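Local coordinates for protein tryptophane-5-halogenase (Microbispora sp. ATCC PTA-5024, PDB 5UAO) that probably uses bound flavin-adenine dinucleotide to chlorinate tryptophan at carbon 5 in a lanthipeptide during biosynthesis of the antibiotic NAI-107, at residues A[197-203]-A[215-221]; A[351-355]-A[400-405]; A[355-360]-A[458-462]. All coordinates share one frame; numbering follows the deposited sequence.

Contact 1 of 3, residues A[197-203]-A[215-221]; sequences VDATVAE and LITTDGR. With FAD (flavin-adenine dinucleotide), chain E.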
loop_
_atom_site.group_PDB
_atom_site.type_symbol
_atom_site.label_atom_id
_atom_site.label_comp_id
_atom_site.label_asym_id
_atom_site.label_seq_id
_atom_site.Cartn_x
_atom_site.Cartn_y
_atom_site.Cartn_z
ATOM N N VAL A 197 32.812 7.028 21.522
ATOM C CA VAL A 197 34.076 6.328 21.368
ATOM C C VAL A 197 34.845 6.882 20.129
ATOM O O VAL A 197 34.300 6.909 19.015
ATOM C CB VAL A 197 33.819 4.825 21.252
ATOM C CG1 VAL A 197 35.121 4.075 21.073
ATOM C CG2 VAL A 197 33.105 4.308 22.509
ATOM N N ASP A 198 36.055 7.391 20.322
ATOM C CA ASP A 198 36.843 7.875 19.209
ATOM C C ASP A 198 37.713 6.722 18.736
ATOM O O ASP A 198 38.664 6.327 19.419
ATOM C CB ASP A 198 37.654 9.103 19.596
ATOM C CG ASP A 198 38.649 9.562 18.503
ATOM O OD1 ASP A 198 38.532 9.210 17.304
ATOM O OD2 ASP A 198 39.601 10.292 18.873
ATOM N N ALA A 199 37.421 6.202 17.554
ATOM C CA ALA A 199 38.178 5.036 17.057
ATOM C C ALA A 199 38.025 4.906 15.559
ATOM O O ALA A 199 37.027 5.333 14.983
ATOM C CB ALA A 199 37.674 3.779 17.748
ATOM N N THR A 200 39.031 4.337 14.927
ATOM C CA THR A 200 38.955 3.988 13.539
ATOM C C THR A 200 38.881 2.507 13.459
ATOM O O THR A 200 39.814 1.780 13.912
ATOM C CB THR A 200 40.155 4.554 12.748
ATOM O OG1 THR A 200 40.073 5.966 12.862
ATOM C CG2 THR A 200 40.031 4.194 11.254
ATOM N N VAL A 201 37.748 1.991 12.953
ATOM C CA VAL A 201 37.571 0.517 12.884
ATOM C C VAL A 201 38.438 -0.019 11.762
ATOM O O VAL A 201 38.391 0.533 10.677
ATOM C CB VAL A 201 36.071 0.130 12.695
ATOM C CG1 VAL A 201 35.903 -1.335 12.298
ATOM C CG2 VAL A 201 35.296 0.471 13.965
ATOM N N ALA A 202 39.237 -1.069 12.046
ATOM C CA ALA A 202 40.148 -1.726 11.055
ATOM C C ALA A 202 39.552 -3.010 10.542
ATOM O O ALA A 202 39.748 -3.374 9.380
ATOM C CB ALA A 202 41.509 -2.080 11.683
ATOM N N GLU A 203 38.915 -3.751 11.437
ATOM C CA GLU A 203 38.345 -5.015 11.073
ATOM C C GLU A 203 37.060 -5.261 11.827
ATOM O O GLU A 203 36.918 -5.012 13.027
ATOM C CB GLU A 203 39.305 -6.147 11.360
ATOM C CG GLU A 203 38.786 -7.481 10.835
ATOM C CD GLU A 203 39.601 -8.678 11.329
ATOM O OE1 GLU A 203 40.692 -8.470 11.934
ATOM O OE2 GLU A 203 39.122 -9.831 11.127
ATOM N N LEU A 215 34.597 -5.582 16.988
ATOM C CA LEU A 215 35.322 -4.674 16.091
ATOM C C LEU A 215 36.756 -4.458 16.619
ATOM O O LEU A 215 36.935 -4.193 17.791
ATOM C CB LEU A 215 34.613 -3.338 16.007
ATOM C CG LEU A 215 33.085 -3.346 15.826
ATOM C CD1 LEU A 215 32.585 -1.963 16.035
ATOM C CD2 LEU A 215 32.867 -3.749 14.401
ATOM N N ILE A 216 37.750 -4.526 15.737
ATOM C CA ILE A 216 39.136 -4.230 16.095
ATOM C C ILE A 216 39.505 -2.859 15.516
ATOM O O ILE A 216 39.429 -2.632 14.312
ATOM C CB ILE A 216 40.107 -5.285 15.495
ATOM C CG1 ILE A 216 39.568 -6.716 15.649
ATOM C CG2 ILE A 216 41.552 -5.091 15.979
ATOM C CD1 ILE A 216 39.253 -7.132 17.042
ATOM N N THR A 217 39.904 -1.935 16.377
ATOM C CA THR A 217 40.354 -0.645 15.926
ATOM C C THR A 217 41.752 -0.701 15.351
ATOM O O THR A 217 42.523 -1.648 15.602
ATOM C CB THR A 217 40.335 0.402 17.042
ATOM O OG1 THR A 217 41.408 0.203 18.002
ATOM C CG2 THR A 217 38.989 0.389 17.724
ATOM N N THR A 218 42.111 0.331 14.624
ATOM C CA THR A 218 43.471 0.425 14.073
ATOM C C THR A 218 44.578 0.390 15.137
ATOM O O THR A 218 45.626 -0.083 14.851
ATOM C CB THR A 218 43.634 1.710 13.292
ATOM O OG1 THR A 218 43.154 2.797 14.107
ATOM C CG2 THR A 218 42.830 1.630 11.979
ATOM N N ASP A 219 44.321 0.891 16.340
ATOM C CA ASP A 219 45.323 0.891 17.430
ATOM C C ASP A 219 45.257 -0.369 18.210
ATOM O O ASP A 219 46.023 -0.503 19.124
ATOM C CB ASP A 219 45.074 2.082 18.367
ATOM C CG ASP A 219 43.631 2.091 18.936
ATOM O OD1 ASP A 219 42.693 2.540 18.250
ATOM O OD2 ASP A 219 43.435 1.601 20.065
ATOM N N GLY A 220 44.264 -1.244 17.948
ATOM C CA GLY A 220 44.122 -2.542 18.599
ATOM C C GLY A 220 43.092 -2.719 19.695
ATOM O O GLY A 220 43.021 -3.775 20.273
ATOM N N ARG A 221 42.317 -1.698 20.045
ATOM C CA ARG A 221 41.156 -1.919 20.906
ATOM C C ARG A 221 40.201 -2.919 20.234
ATOM O O ARG A 221 40.156 -3.027 19.007
ATOM C CB ARG A 221 40.430 -0.621 21.235
ATOM C CG ARG A 221 41.132 0.217 22.284
ATOM C CD ARG A 221 40.546 1.617 22.408
ATOM N NE ARG A 221 40.824 2.398 21.209
ATOM C CZ ARG A 221 40.222 3.513 20.816
ATOM N NH1 ARG A 221 39.179 4.020 21.485
ATOM N NH2 ARG A 221 40.630 4.108 19.686
HETATM P PA FAD E . 28.701 10.102 6.461
HETATM O O1A FAD E . 28.242 11.545 6.675
HETATM O O2A FAD E . 29.592 9.686 5.275
HETATM O O5B FAD E . 29.310 9.523 7.832
HETATM C C5B FAD E . 30.088 8.349 7.951
HETATM C C4B FAD E . 30.626 8.306 9.370
HETATM O O4B FAD E . 31.175 6.986 9.421
HETATM C C3B FAD E . 31.758 9.284 9.745
HETATM O O3B FAD E . 31.603 9.852 11.142
HETATM C C2B FAD E . 33.020 8.419 9.664
HETATM O O2B FAD E . 34.150 8.855 10.524
HETATM C C1B FAD E . 32.446 7.063 10.075
HETATM N N9A FAD E . 33.336 5.950 9.664
HETATM C C8A FAD E . 33.552 5.503 8.391
HETATM N N7A FAD E . 34.418 4.453 8.424
HETATM C C5A FAD E . 34.761 4.261 9.722
HETATM C C6A FAD E . 35.678 3.364 10.414
HETATM N N6A FAD E . 36.383 2.435 9.702
HETATM N N1A FAD E . 35.743 3.460 11.734
HETATM C C2A FAD E . 35.029 4.351 12.449
HETATM N N3A FAD E . 34.196 5.214 11.866
HETATM C C4A FAD E . 34.040 5.205 10.529
HETATM N N1 FAD E . 20.132 14.283 2.145
HETATM C C2 FAD E . 19.063 15.106 2.413
HETATM O O2 FAD E . 18.163 14.748 3.239
HETATM N N3 FAD E . 18.944 16.326 1.822
HETATM C C4 FAD E . 19.845 16.814 0.947
HETATM O O4 FAD E . 19.632 17.958 0.436
HETATM C C4X FAD E . 21.034 15.956 0.624
HETATM N N5 FAD E . 21.982 16.305 -0.291
HETATM C C5X FAD E . 23.046 15.516 -0.573
HETATM C C6 FAD E . 23.974 15.936 -1.516
HETATM C C7 FAD E . 25.056 15.145 -1.859
HETATM C C7M FAD E . 26.094 15.575 -2.852
HETATM C C8 FAD E . 25.264 13.869 -1.178
HETATM C C8M FAD E . 26.461 13.021 -1.553
HETATM C C9 FAD E . 24.335 13.443 -0.244
HETATM C C9A FAD E . 23.204 14.189 0.094
HETATM N N10 FAD E . 22.225 13.740 1.048
HETATM C C10 FAD E . 21.128 14.624 1.297
HETATM C "C1'" FAD E . 22.292 12.493 1.871
HETATM C "C2'" FAD E . 22.761 13.040 3.304
HETATM O "O2'" FAD E . 23.920 13.790 2.962
HETATM C "C3'" FAD E . 23.478 12.352 4.521
HETATM O "O3'" FAD E . 24.171 13.147 5.556
HETATM C "C4'" FAD E . 24.787 11.802 4.034
HETATM O "O4'" FAD E . 24.906 11.938 2.586
HETATM C "C5'" FAD E . 24.908 10.422 4.680
HETATM O "O5'" FAD E . 25.152 10.544 6.052
HETATM P P FAD E . 25.932 9.254 6.688
HETATM O O1P FAD E . 25.327 8.010 6.198
HETATM O O2P FAD E . 25.841 9.557 8.179
HETATM O O3P FAD E . 27.412 9.139 6.163
HETATM O O HOH W 1 41.567 3.869 16.176
#
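A classic beta bulge marks this antiparallel pairing: Ala-202 and Glu-203 both face Ile-216. Their two amides share one acceptor, Ile-216 O, with Ala-202 N at 2.8 Å and Glu-203 N at 3.1 Å. The return bond from Ile-216 N to Glu-203 O is nearly straight, 169°. Beyond the bulge, Thr-218 N bonds Thr-200 O as the 215-217 strand enters a type I turn from Thr-217 to Gly-220.

Past the turn, the Arg-221 chain bends at chi3 (-68°) and brings its guanidinium to the first strand. NH1 and NH2 both grip Asp-198 O end-on, NH2 at 3.0 Å on a lone pair and NH1 from above the carbonyl plane. NE and NH2 hold Asp-219 side-on, NE to OD2 and NH2 to OD1, so NH2 serves both partners. Gripped along two edges, the guanidinium is probably held against turning. The CB of Ala-199 fits against Arg-221 NH2 and Thr-217 CG2.

Val-201 turns its backbone to the adenine of FAD: its N donates to N1A at 2.8 Å, and its O accepts from N6A. Strand 195-208 of the hairpin thus reads the adenine edge. The hairpin lies in the mixed sheet between strand 56-61, which pairs with Val-197 and Ala-199, and strand 222-223, which pairs with Leu-215.

Contact 2 of 3, residues A[351-355]-A[400-405]; sequences VEPLE and FLSIHY. With FAD (flavin-adenine dinucleotide), chain E.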
loop_
_atom_site.group_PDB
_atom_site.type_symbol
_atom_site.label_atom_id
_atom_site.label_comp_id
_atom_site.label_asym_id
_atom_site.label_seq_id
_atom_site.Cartn_x
_atom_site.Cartn_y
_atom_site.Cartn_z
ATOM N N VAL A 351 20.466 8.168 -3.242
ATOM C CA VAL A 351 20.140 8.763 -4.566
ATOM C C VAL A 351 20.499 10.241 -4.486
ATOM O O VAL A 351 20.598 10.831 -3.388
ATOM C CB VAL A 351 18.662 8.653 -4.933
ATOM C CG1 VAL A 351 18.268 7.207 -5.124
ATOM C CG2 VAL A 351 17.784 9.341 -3.883
ATOM N N GLU A 352 20.693 10.851 -5.642
ATOM C CA GLU A 352 21.080 12.257 -5.705
ATOM C C GLU A 352 19.987 13.077 -5.041
ATOM O O GLU A 352 18.824 12.608 -4.928
ATOM C CB GLU A 352 21.284 12.706 -7.119
ATOM C CG GLU A 352 20.087 12.602 -8.042
ATOM C CD GLU A 352 20.524 12.648 -9.482
ATOM O OE1 GLU A 352 20.847 13.709 -10.033
ATOM O OE2 GLU A 352 20.601 11.574 -10.084
ATOM N N PRO A 353 20.362 14.221 -4.508
ATOM C CA PRO A 353 19.427 14.941 -3.682
ATOM C C PRO A 353 18.411 15.738 -4.432
ATOM O O PRO A 353 17.887 16.733 -3.908
ATOM C CB PRO A 353 20.345 15.852 -2.863
ATOM C CG PRO A 353 21.425 16.156 -3.874
ATOM C CD PRO A 353 21.709 14.822 -4.445
ATOM N N LEU A 354 17.989 15.295 -5.606
ATOM C CA LEU A 354 16.973 16.080 -6.354
ATOM C C LEU A 354 15.571 16.268 -5.648
ATOM O O LEU A 354 14.767 17.214 -5.888
ATOM C CB LEU A 354 16.876 15.444 -7.737
ATOM C CG LEU A 354 16.255 16.168 -8.907
ATOM C CD1 LEU A 354 16.790 17.561 -9.129
ATOM C CD2 LEU A 354 16.548 15.294 -10.125
ATOM N N GLU A 355 15.218 15.343 -4.804
ATOM C CA GLU A 355 13.935 15.456 -4.021
ATOM C C GLU A 355 14.121 15.441 -2.498
ATOM O O GLU A 355 13.164 15.183 -1.739
ATOM C CB GLU A 355 12.992 14.340 -4.468
ATOM C CG GLU A 355 12.424 14.577 -5.857
ATOM C CD GLU A 355 11.300 15.598 -5.883
ATOM O OE1 GLU A 355 10.902 16.074 -4.782
ATOM O OE2 GLU A 355 10.883 15.999 -6.997
ATOM N N PHE A 400 10.770 7.499 -9.433
ATOM C CA PHE A 400 10.332 8.904 -9.463
ATOM C C PHE A 400 11.442 9.852 -9.926
ATOM O O PHE A 400 11.196 10.751 -10.713
ATOM C CB PHE A 400 9.860 9.279 -8.027
ATOM C CG PHE A 400 9.426 10.721 -7.854
ATOM C CD1 PHE A 400 8.613 11.345 -8.783
ATOM C CD2 PHE A 400 9.771 11.421 -6.711
ATOM C CE1 PHE A 400 8.160 12.644 -8.587
ATOM C CE2 PHE A 400 9.332 12.722 -6.498
ATOM C CZ PHE A 400 8.521 13.324 -7.431
ATOM N N LEU A 401 12.660 9.691 -9.420
ATOM C CA LEU A 401 13.749 10.493 -9.898
ATOM C C LEU A 401 13.996 10.256 -11.385
ATOM O O LEU A 401 14.408 11.197 -12.091
ATOM C CB LEU A 401 15.056 10.251 -9.149
ATOM C CG LEU A 401 15.008 10.684 -7.665
ATOM C CD1 LEU A 401 16.342 10.387 -6.985
ATOM C CD2 LEU A 401 14.782 12.162 -7.607
ATOM N N SER A 402 13.827 9.009 -11.836
ATOM C CA SER A 402 14.087 8.685 -13.263
ATOM C C SER A 402 13.280 9.613 -14.220
ATOM O O SER A 402 13.773 10.011 -15.262
ATOM C CB SER A 402 13.777 7.187 -13.553
ATOM O OG SER A 402 12.394 6.835 -13.811
ATOM N N ILE A 403 12.048 9.951 -13.861
ATOM C CA ILE A 403 11.228 10.796 -14.730
ATOM C C ILE A 403 11.630 12.257 -14.663
ATOM O O ILE A 403 11.160 13.015 -15.503
ATOM C CB ILE A 403 9.709 10.590 -14.519
ATOM C CG1 ILE A 403 9.262 11.063 -13.140
ATOM C CG2 ILE A 403 9.377 9.153 -14.680
ATOM C CD1 ILE A 403 8.042 11.879 -13.163
ATOM N N HIS A 404 12.444 12.681 -13.667
ATOM C CA HIS A 404 13.001 14.053 -13.674
ATOM C C HIS A 404 14.035 14.180 -14.804
ATOM O O HIS A 404 14.275 15.266 -15.347
ATOM C CB HIS A 404 13.715 14.408 -12.391
ATOM C CG HIS A 404 12.850 14.436 -11.162
ATOM N ND1 HIS A 404 12.066 13.387 -10.759
ATOM C CD2 HIS A 404 12.694 15.388 -10.219
ATOM C CE1 HIS A 404 11.462 13.683 -9.614
ATOM N NE2 HIS A 404 11.855 14.881 -9.251
ATOM N N TYR A 405 14.687 13.059 -15.150
ATOM C CA TYR A 405 15.717 13.042 -16.166
ATOM C C TYR A 405 15.235 12.771 -17.568
ATOM O O TYR A 405 15.606 13.498 -18.497
ATOM C CB TYR A 405 16.848 12.043 -15.815
ATOM C CG TYR A 405 17.885 12.640 -14.873
ATOM C CD1 TYR A 405 18.891 13.464 -15.354
ATOM C CD2 TYR A 405 17.792 12.439 -13.484
ATOM C CE1 TYR A 405 19.793 14.019 -14.511
ATOM C CE2 TYR A 405 18.697 12.971 -12.633
ATOM C CZ TYR A 405 19.684 13.771 -13.163
ATOM O OH TYR A 405 20.556 14.320 -12.361
HETATM P PA FAD E . 28.701 10.102 6.461
HETATM O O1A FAD E . 28.242 11.545 6.675
HETATM O O2A FAD E . 29.592 9.686 5.275
HETATM O O5B FAD E . 29.310 9.523 7.832
HETATM C C5B FAD E . 30.088 8.349 7.951
HETATM C C4B FAD E . 30.626 8.306 9.370
HETATM O O4B FAD E . 31.175 6.986 9.421
HETATM C C3B FAD E . 31.758 9.284 9.745
HETATM O O3B FAD E . 31.603 9.852 11.142
HETATM C C2B FAD E . 33.020 8.419 9.664
HETATM O O2B FAD E . 34.150 8.855 10.524
HETATM C C1B FAD E . 32.446 7.063 10.075
HETATM N N9A FAD E . 33.336 5.950 9.664
HETATM C C8A FAD E . 33.552 5.503 8.391
HETATM N N7A FAD E . 34.418 4.453 8.424
HETATM C C5A FAD E . 34.761 4.261 9.722
HETATM C C6A FAD E . 35.678 3.364 10.414
HETATM N N6A FAD E . 36.383 2.435 9.702
HETATM N N1A FAD E . 35.743 3.460 11.734
HETATM C C2A FAD E . 35.029 4.351 12.449
HETATM N N3A FAD E . 34.196 5.214 11.866
HETATM C C4A FAD E . 34.040 5.205 10.529
HETATM N N1 FAD E . 20.132 14.283 2.145
HETATM C C2 FAD E . 19.063 15.106 2.413
HETATM O O2 FAD E . 18.163 14.748 3.239
HETATM N N3 FAD E . 18.944 16.326 1.822
HETATM C C4 FAD E . 19.845 16.814 0.947
HETATM O O4 FAD E . 19.632 17.958 0.436
HETATM C C4X FAD E . 21.034 15.956 0.624
HETATM N N5 FAD E . 21.982 16.305 -0.291
HETATM C C5X FAD E . 23.046 15.516 -0.573
HETATM C C6 FAD E . 23.974 15.936 -1.516
HETATM C C7 FAD E . 25.056 15.145 -1.859
HETATM C C7M FAD E . 26.094 15.575 -2.852
HETATM C C8 FAD E . 25.264 13.869 -1.178
HETATM C C8M FAD E . 26.461 13.021 -1.553
HETATM C C9 FAD E . 24.335 13.443 -0.244
HETATM C C9A FAD E . 23.204 14.189 0.094
HETATM N N10 FAD E . 22.225 13.740 1.048
HETATM C C10 FAD E . 21.128 14.624 1.297
HETATM C "C1'" FAD E . 22.292 12.493 1.871
HETATM C "C2'" FAD E . 22.761 13.040 3.304
HETATM O "O2'" FAD E . 23.920 13.790 2.962
HETATM C "C3'" FAD E . 23.478 12.352 4.521
HETATM O "O3'" FAD E . 24.171 13.147 5.556
HETATM C "C4'" FAD E . 24.787 11.802 4.034
HETATM O "O4'" FAD E . 24.906 11.938 2.586
HETATM C "C5'" FAD E . 24.908 10.422 4.680
HETATM O "O5'" FAD E . 25.152 10.544 6.052
HETATM P P FAD E . 25.932 9.254 6.688
HETATM O O1P FAD E . 25.327 8.010 6.198
HETATM O O2P FAD E . 25.841 9.557 8.179
HETATM O O3P FAD E . 27.412 9.139 6.163
#
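Two carboxylates of the 351-355 loop take hydrogen bonds from helix 383-406, Glu-355 from His-404 and Glu-352 from Tyr-405. His-404 NE2 donates to Glu-355 OE2 at 2.7 Å and 170°. The oxygen lies in the imidazole plane and uses its anti lone pair, while carboxylate and ring planes stand 76° apart. On the far side of the ring, ND1 donates to Phe-400 O, one turn back in the helix. Both ring nitrogens are therefore engaged, which holds the imidazole against turning. Losing the imidazole to an alanine here would probably leave the buried Glu-355 carboxylate without its donor and open a gap beside Leu-354. Tyr-405 OH donates to Glu-352 OE1, which lies at the edge of the tyrosine ring; the modelled 2.4 Å is very short and its exact length doubtful. Trp-283 NE1 also donates to this OE1.

Apolar side chains pack beside these bonds. Leu-401 splits its methyls: CD1 goes to Val-351 CB at 3.5 Å, and CD2 to Leu-354 CB at 3.9 Å. Leu-354 CD2 lies against His-404 CB at 3.7 Å. Separately, the Glu-355 chain bends at CB-CG (chi2 -78°), which lays its carboxylate by the Phe-400 ring, CD to CE2 3.5 Å.

Flavin contact comes from the loop alone. Pro-353 CB lies 3.1 Å from FAD N5, on the side of the loop away from the helix. The loop thus lies between the isoalloxazine and helix 383-406. Strand 282-288 packs on it through Trp-283 and Trp-285, and helix 461-471 touches Glu-355 and His-404 through Leu-468.

Contact 3 of 3, residues A[355-360]-A[458-462]; sequences ESSGLL and LFYGL. With FAD (flavin-adenine dinucleotide), chain E.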
loop_
_atom_site.group_PDB
_atom_site.type_symbol
_atom_site.label_atom_id
_atom_site.label_comp_id
_atom_site.label_asym_id
_atom_site.label_seq_id
_atom_site.Cartn_x
_atom_site.Cartn_y
_atom_site.Cartn_z
ATOM N N GLU A 355 15.218 15.343 -4.804
ATOM C CA GLU A 355 13.935 15.456 -4.021
ATOM C C GLU A 355 14.121 15.441 -2.498
ATOM O O GLU A 355 13.164 15.183 -1.739
ATOM C CB GLU A 355 12.992 14.340 -4.468
ATOM C CG GLU A 355 12.424 14.577 -5.857
ATOM C CD GLU A 355 11.300 15.598 -5.883
ATOM O OE1 GLU A 355 10.902 16.074 -4.782
ATOM O OE2 GLU A 355 10.883 15.999 -6.997
ATOM N N SER A 356 15.371 15.668 -2.072
ATOM C CA SER A 356 15.866 15.451 -0.679
ATOM C C SER A 356 15.224 14.351 0.123
ATOM O O SER A 356 14.539 14.555 1.110
ATOM C CB SER A 356 15.835 16.729 0.141
ATOM O OG SER A 356 14.739 17.460 -0.180
ATOM N N SER A 357 15.408 13.163 -0.366
ATOM C CA SER A 357 14.929 11.996 0.298
ATOM C C SER A 357 15.947 11.415 1.292
ATOM O O SER A 357 15.615 10.497 1.986
ATOM C CB SER A 357 14.678 10.935 -0.767
ATOM O OG SER A 357 15.757 10.916 -1.653
ATOM N N GLY A 358 17.195 11.892 1.339
ATOM C CA GLY A 358 18.235 11.261 2.182
ATOM C C GLY A 358 17.861 11.138 3.654
ATOM O O GLY A 358 17.839 10.022 4.204
ATOM N N LEU A 359 17.558 12.277 4.271
ATOM C CA LEU A 359 17.172 12.369 5.683
ATOM C C LEU A 359 15.836 11.645 5.964
ATOM O O LEU A 359 15.650 10.997 7.007
ATOM C CB LEU A 359 17.110 13.808 6.156
ATOM C CG LEU A 359 18.386 14.317 6.898
ATOM C CD1 LEU A 359 19.621 13.813 6.305
ATOM C CD2 LEU A 359 18.524 15.819 6.996
ATOM N N LEU A 360 14.922 11.749 5.028
ATOM C CA LEU A 360 13.683 11.011 5.126
ATOM C C LEU A 360 13.935 9.551 5.251
ATOM O O LEU A 360 13.309 8.867 6.044
ATOM C CB LEU A 360 12.833 11.263 3.863
ATOM C CG LEU A 360 11.560 10.416 3.679
ATOM C CD1 LEU A 360 10.549 10.605 4.807
ATOM C CD2 LEU A 360 10.867 10.746 2.390
ATOM N N LEU A 458 5.742 6.815 -1.436
ATOM C CA LEU A 458 4.807 7.046 -0.370
ATOM C C LEU A 458 4.785 8.464 0.092
ATOM O O LEU A 458 3.704 9.023 0.340
ATOM C CB LEU A 458 5.200 6.184 0.810
ATOM C CG LEU A 458 4.170 6.136 1.926
ATOM C CD1 LEU A 458 2.822 5.600 1.387
ATOM C CD2 LEU A 458 4.768 5.278 3.043
ATOM N N PHE A 459 5.949 9.078 0.269
ATOM C CA PHE A 459 5.860 10.437 0.773
ATOM C C PHE A 459 5.418 11.408 -0.337
ATOM O O PHE A 459 4.633 12.278 -0.099
ATOM C CB PHE A 459 7.187 10.930 1.391
ATOM C CG PHE A 459 7.158 12.366 1.671
ATOM C CD1 PHE A 459 6.453 12.845 2.783
ATOM C CD2 PHE A 459 7.732 13.287 0.797
ATOM C CE1 PHE A 459 6.375 14.218 3.051
ATOM C CE2 PHE A 459 7.608 14.664 1.045
ATOM C CZ PHE A 459 6.912 15.119 2.147
ATOM N N TYR A 460 5.977 11.264 -1.530
ATOM C CA TYR A 460 5.866 12.253 -2.626
ATOM C C TYR A 460 4.523 12.095 -3.352
ATOM O O TYR A 460 3.941 13.079 -3.814
ATOM C CB TYR A 460 7.077 12.094 -3.596
ATOM C CG TYR A 460 8.397 12.346 -2.918
ATOM C CD1 TYR A 460 8.923 13.633 -2.798
ATOM C CD2 TYR A 460 9.136 11.278 -2.366
ATOM C CE1 TYR A 460 10.130 13.859 -2.098
ATOM C CE2 TYR A 460 10.317 11.486 -1.701
ATOM C CZ TYR A 460 10.801 12.782 -1.532
ATOM O OH TYR A 460 12.009 12.949 -0.907
ATOM N N GLY A 461 4.102 10.841 -3.535
ATOM C CA GLY A 461 2.736 10.502 -3.933
ATOM C C GLY A 461 2.473 10.771 -5.393
ATOM O O GLY A 461 3.367 11.216 -6.148
ATOM N N LEU A 462 1.238 10.492 -5.796
ATOM C CA LEU A 462 0.793 10.735 -7.128
ATOM C C LEU A 462 0.885 12.202 -7.466
ATOM O O LEU A 462 1.151 12.543 -8.624
ATOM C CB LEU A 462 -0.667 10.333 -7.321
ATOM C CG LEU A 462 -0.898 8.869 -7.485
ATOM C CD1 LEU A 462 -2.391 8.698 -7.626
ATOM C CD2 LEU A 462 -0.127 8.337 -8.702
HETATM P PA FAD E . 28.701 10.102 6.461
HETATM O O1A FAD E . 28.242 11.545 6.675
HETATM O O2A FAD E . 29.592 9.686 5.275
HETATM O O5B FAD E . 29.310 9.523 7.832
HETATM C C5B FAD E . 30.088 8.349 7.951
HETATM C C4B FAD E . 30.626 8.306 9.370
HETATM O O4B FAD E . 31.175 6.986 9.421
HETATM C C3B FAD E . 31.758 9.284 9.745
HETATM O O3B FAD E . 31.603 9.852 11.142
HETATM C C2B FAD E . 33.020 8.419 9.664
HETATM O O2B FAD E . 34.150 8.855 10.524
HETATM C C1B FAD E . 32.446 7.063 10.075
HETATM N N9A FAD E . 33.336 5.950 9.664
HETATM C C8A FAD E . 33.552 5.503 8.391
HETATM N N7A FAD E . 34.418 4.453 8.424
HETATM C C5A FAD E . 34.761 4.261 9.722
HETATM C C6A FAD E . 35.678 3.364 10.414
HETATM N N6A FAD E . 36.383 2.435 9.702
HETATM N N1A FAD E . 35.743 3.460 11.734
HETATM C C2A FAD E . 35.029 4.351 12.449
HETATM N N3A FAD E . 34.196 5.214 11.866
HETATM C C4A FAD E . 34.040 5.205 10.529
HETATM N N1 FAD E . 20.132 14.283 2.145
HETATM C C2 FAD E . 19.063 15.106 2.413
HETATM O O2 FAD E . 18.163 14.748 3.239
HETATM N N3 FAD E . 18.944 16.326 1.822
HETATM C C4 FAD E . 19.845 16.814 0.947
HETATM O O4 FAD E . 19.632 17.958 0.436
HETATM C C4X FAD E . 21.034 15.956 0.624
HETATM N N5 FAD E . 21.982 16.305 -0.291
HETATM C C5X FAD E . 23.046 15.516 -0.573
HETATM C C6 FAD E . 23.974 15.936 -1.516
HETATM C C7 FAD E . 25.056 15.145 -1.859
HETATM C C7M FAD E . 26.094 15.575 -2.852
HETATM C C8 FAD E . 25.264 13.869 -1.178
HETATM C C8M FAD E . 26.461 13.021 -1.553
HETATM C C9 FAD E . 24.335 13.443 -0.244
HETATM C C9A FAD E . 23.204 14.189 0.094
HETATM N N10 FAD E . 22.225 13.740 1.048
HETATM C C10 FAD E . 21.128 14.624 1.297
HETATM C "C1'" FAD E . 22.292 12.493 1.871
HETATM C "C2'" FAD E . 22.761 13.040 3.304
HETATM O "O2'" FAD E . 23.920 13.790 2.962
HETATM C "C3'" FAD E . 23.478 12.352 4.521
HETATM O "O3'" FAD E . 24.171 13.147 5.556
HETATM C "C4'" FAD E . 24.787 11.802 4.034
HETATM O "O4'" FAD E . 24.906 11.938 2.586
HETATM C "C5'" FAD E . 24.908 10.422 4.680
HETATM O "O5'" FAD E . 25.152 10.544 6.052
HETATM P P FAD E . 25.932 9.254 6.688
HETATM O O1P FAD E . 25.327 8.010 6.198
HETATM O O2P FAD E . 25.841 9.557 8.179
HETATM O O3P FAD E . 27.412 9.139 6.163
#
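Tyr-460 points its hydroxyl into the turn ahead of helix 358-372 and bonds the backbone of Glu-355. Its OH donates to Glu-355 O at 2.6 Å. The carbonyl oxygen lies at the edge of the phenol ring, near its plane, but the hydroxyl sits above the carbonyl plane, 45° out of it. CG lies anti to the carbonyl carbon of Tyr-460 (chi1 -62°), which sends the ring across to the turn.

The Glu-355 side chain runs past the ring in the opposite direction. Its OE1 comes to 3.6 Å from Tyr-460 CE1, and the carboxylate and ring planes are 73° apart. The other oxygen, OE2, is taken by His-404. Ser-357 CB packs 3.3 Å from Tyr-460 OH, oblique to the ring.

Leu-360 crosses Phe-459 at a slant. Its CD2 methyl lies 3.8 Å from Phe-459 CB and also touches Tyr-460 CE2, at 4.2 Å. Phe-459 in turn sets CD2 over the centre of the Tyr-460 ring, 3.6 Å above its plane. Phe-400 of helix 383-406 also meets this ring.

The chain then enters helix 358-372, where Leu-359 N donates to FAD O2 at 2.7 Å. At Gly-358 a CB would clash with FAD N1. The chemistry is thus one buried hydroxyl-to-carbonyl bond, with Leu-360 and Phe-459 packed on the ring and the Glu-355 carboxylate alongside. The bond joins Tyr-460 to the turn leading into this helix, whose Leu-359 amide would probably favour negative charge on the flavin at O2.

How the contacts relate
Contact 1 is partly buried, far from the chain centre, and rests on backbone pairing within one hairpin of the mixed sheet. Contacts 2 and 3 are buried in the interior, where side chains do most of the work. Their centres are 10 Å apart, against 37 and 35 Å from contact 1. They share Glu-355, whose carboxylate serves contact 2 and whose carbonyl serves contact 3, and they touch where Phe-400 meets Tyr-460. Charge also differs with place: the arginine-carboxylate pair of contact 1 is exposed, whereas the carboxylates of contact 2 are enclosed. FAD spans all three, with adenine at contact 1 and isoalloxazine at the other two.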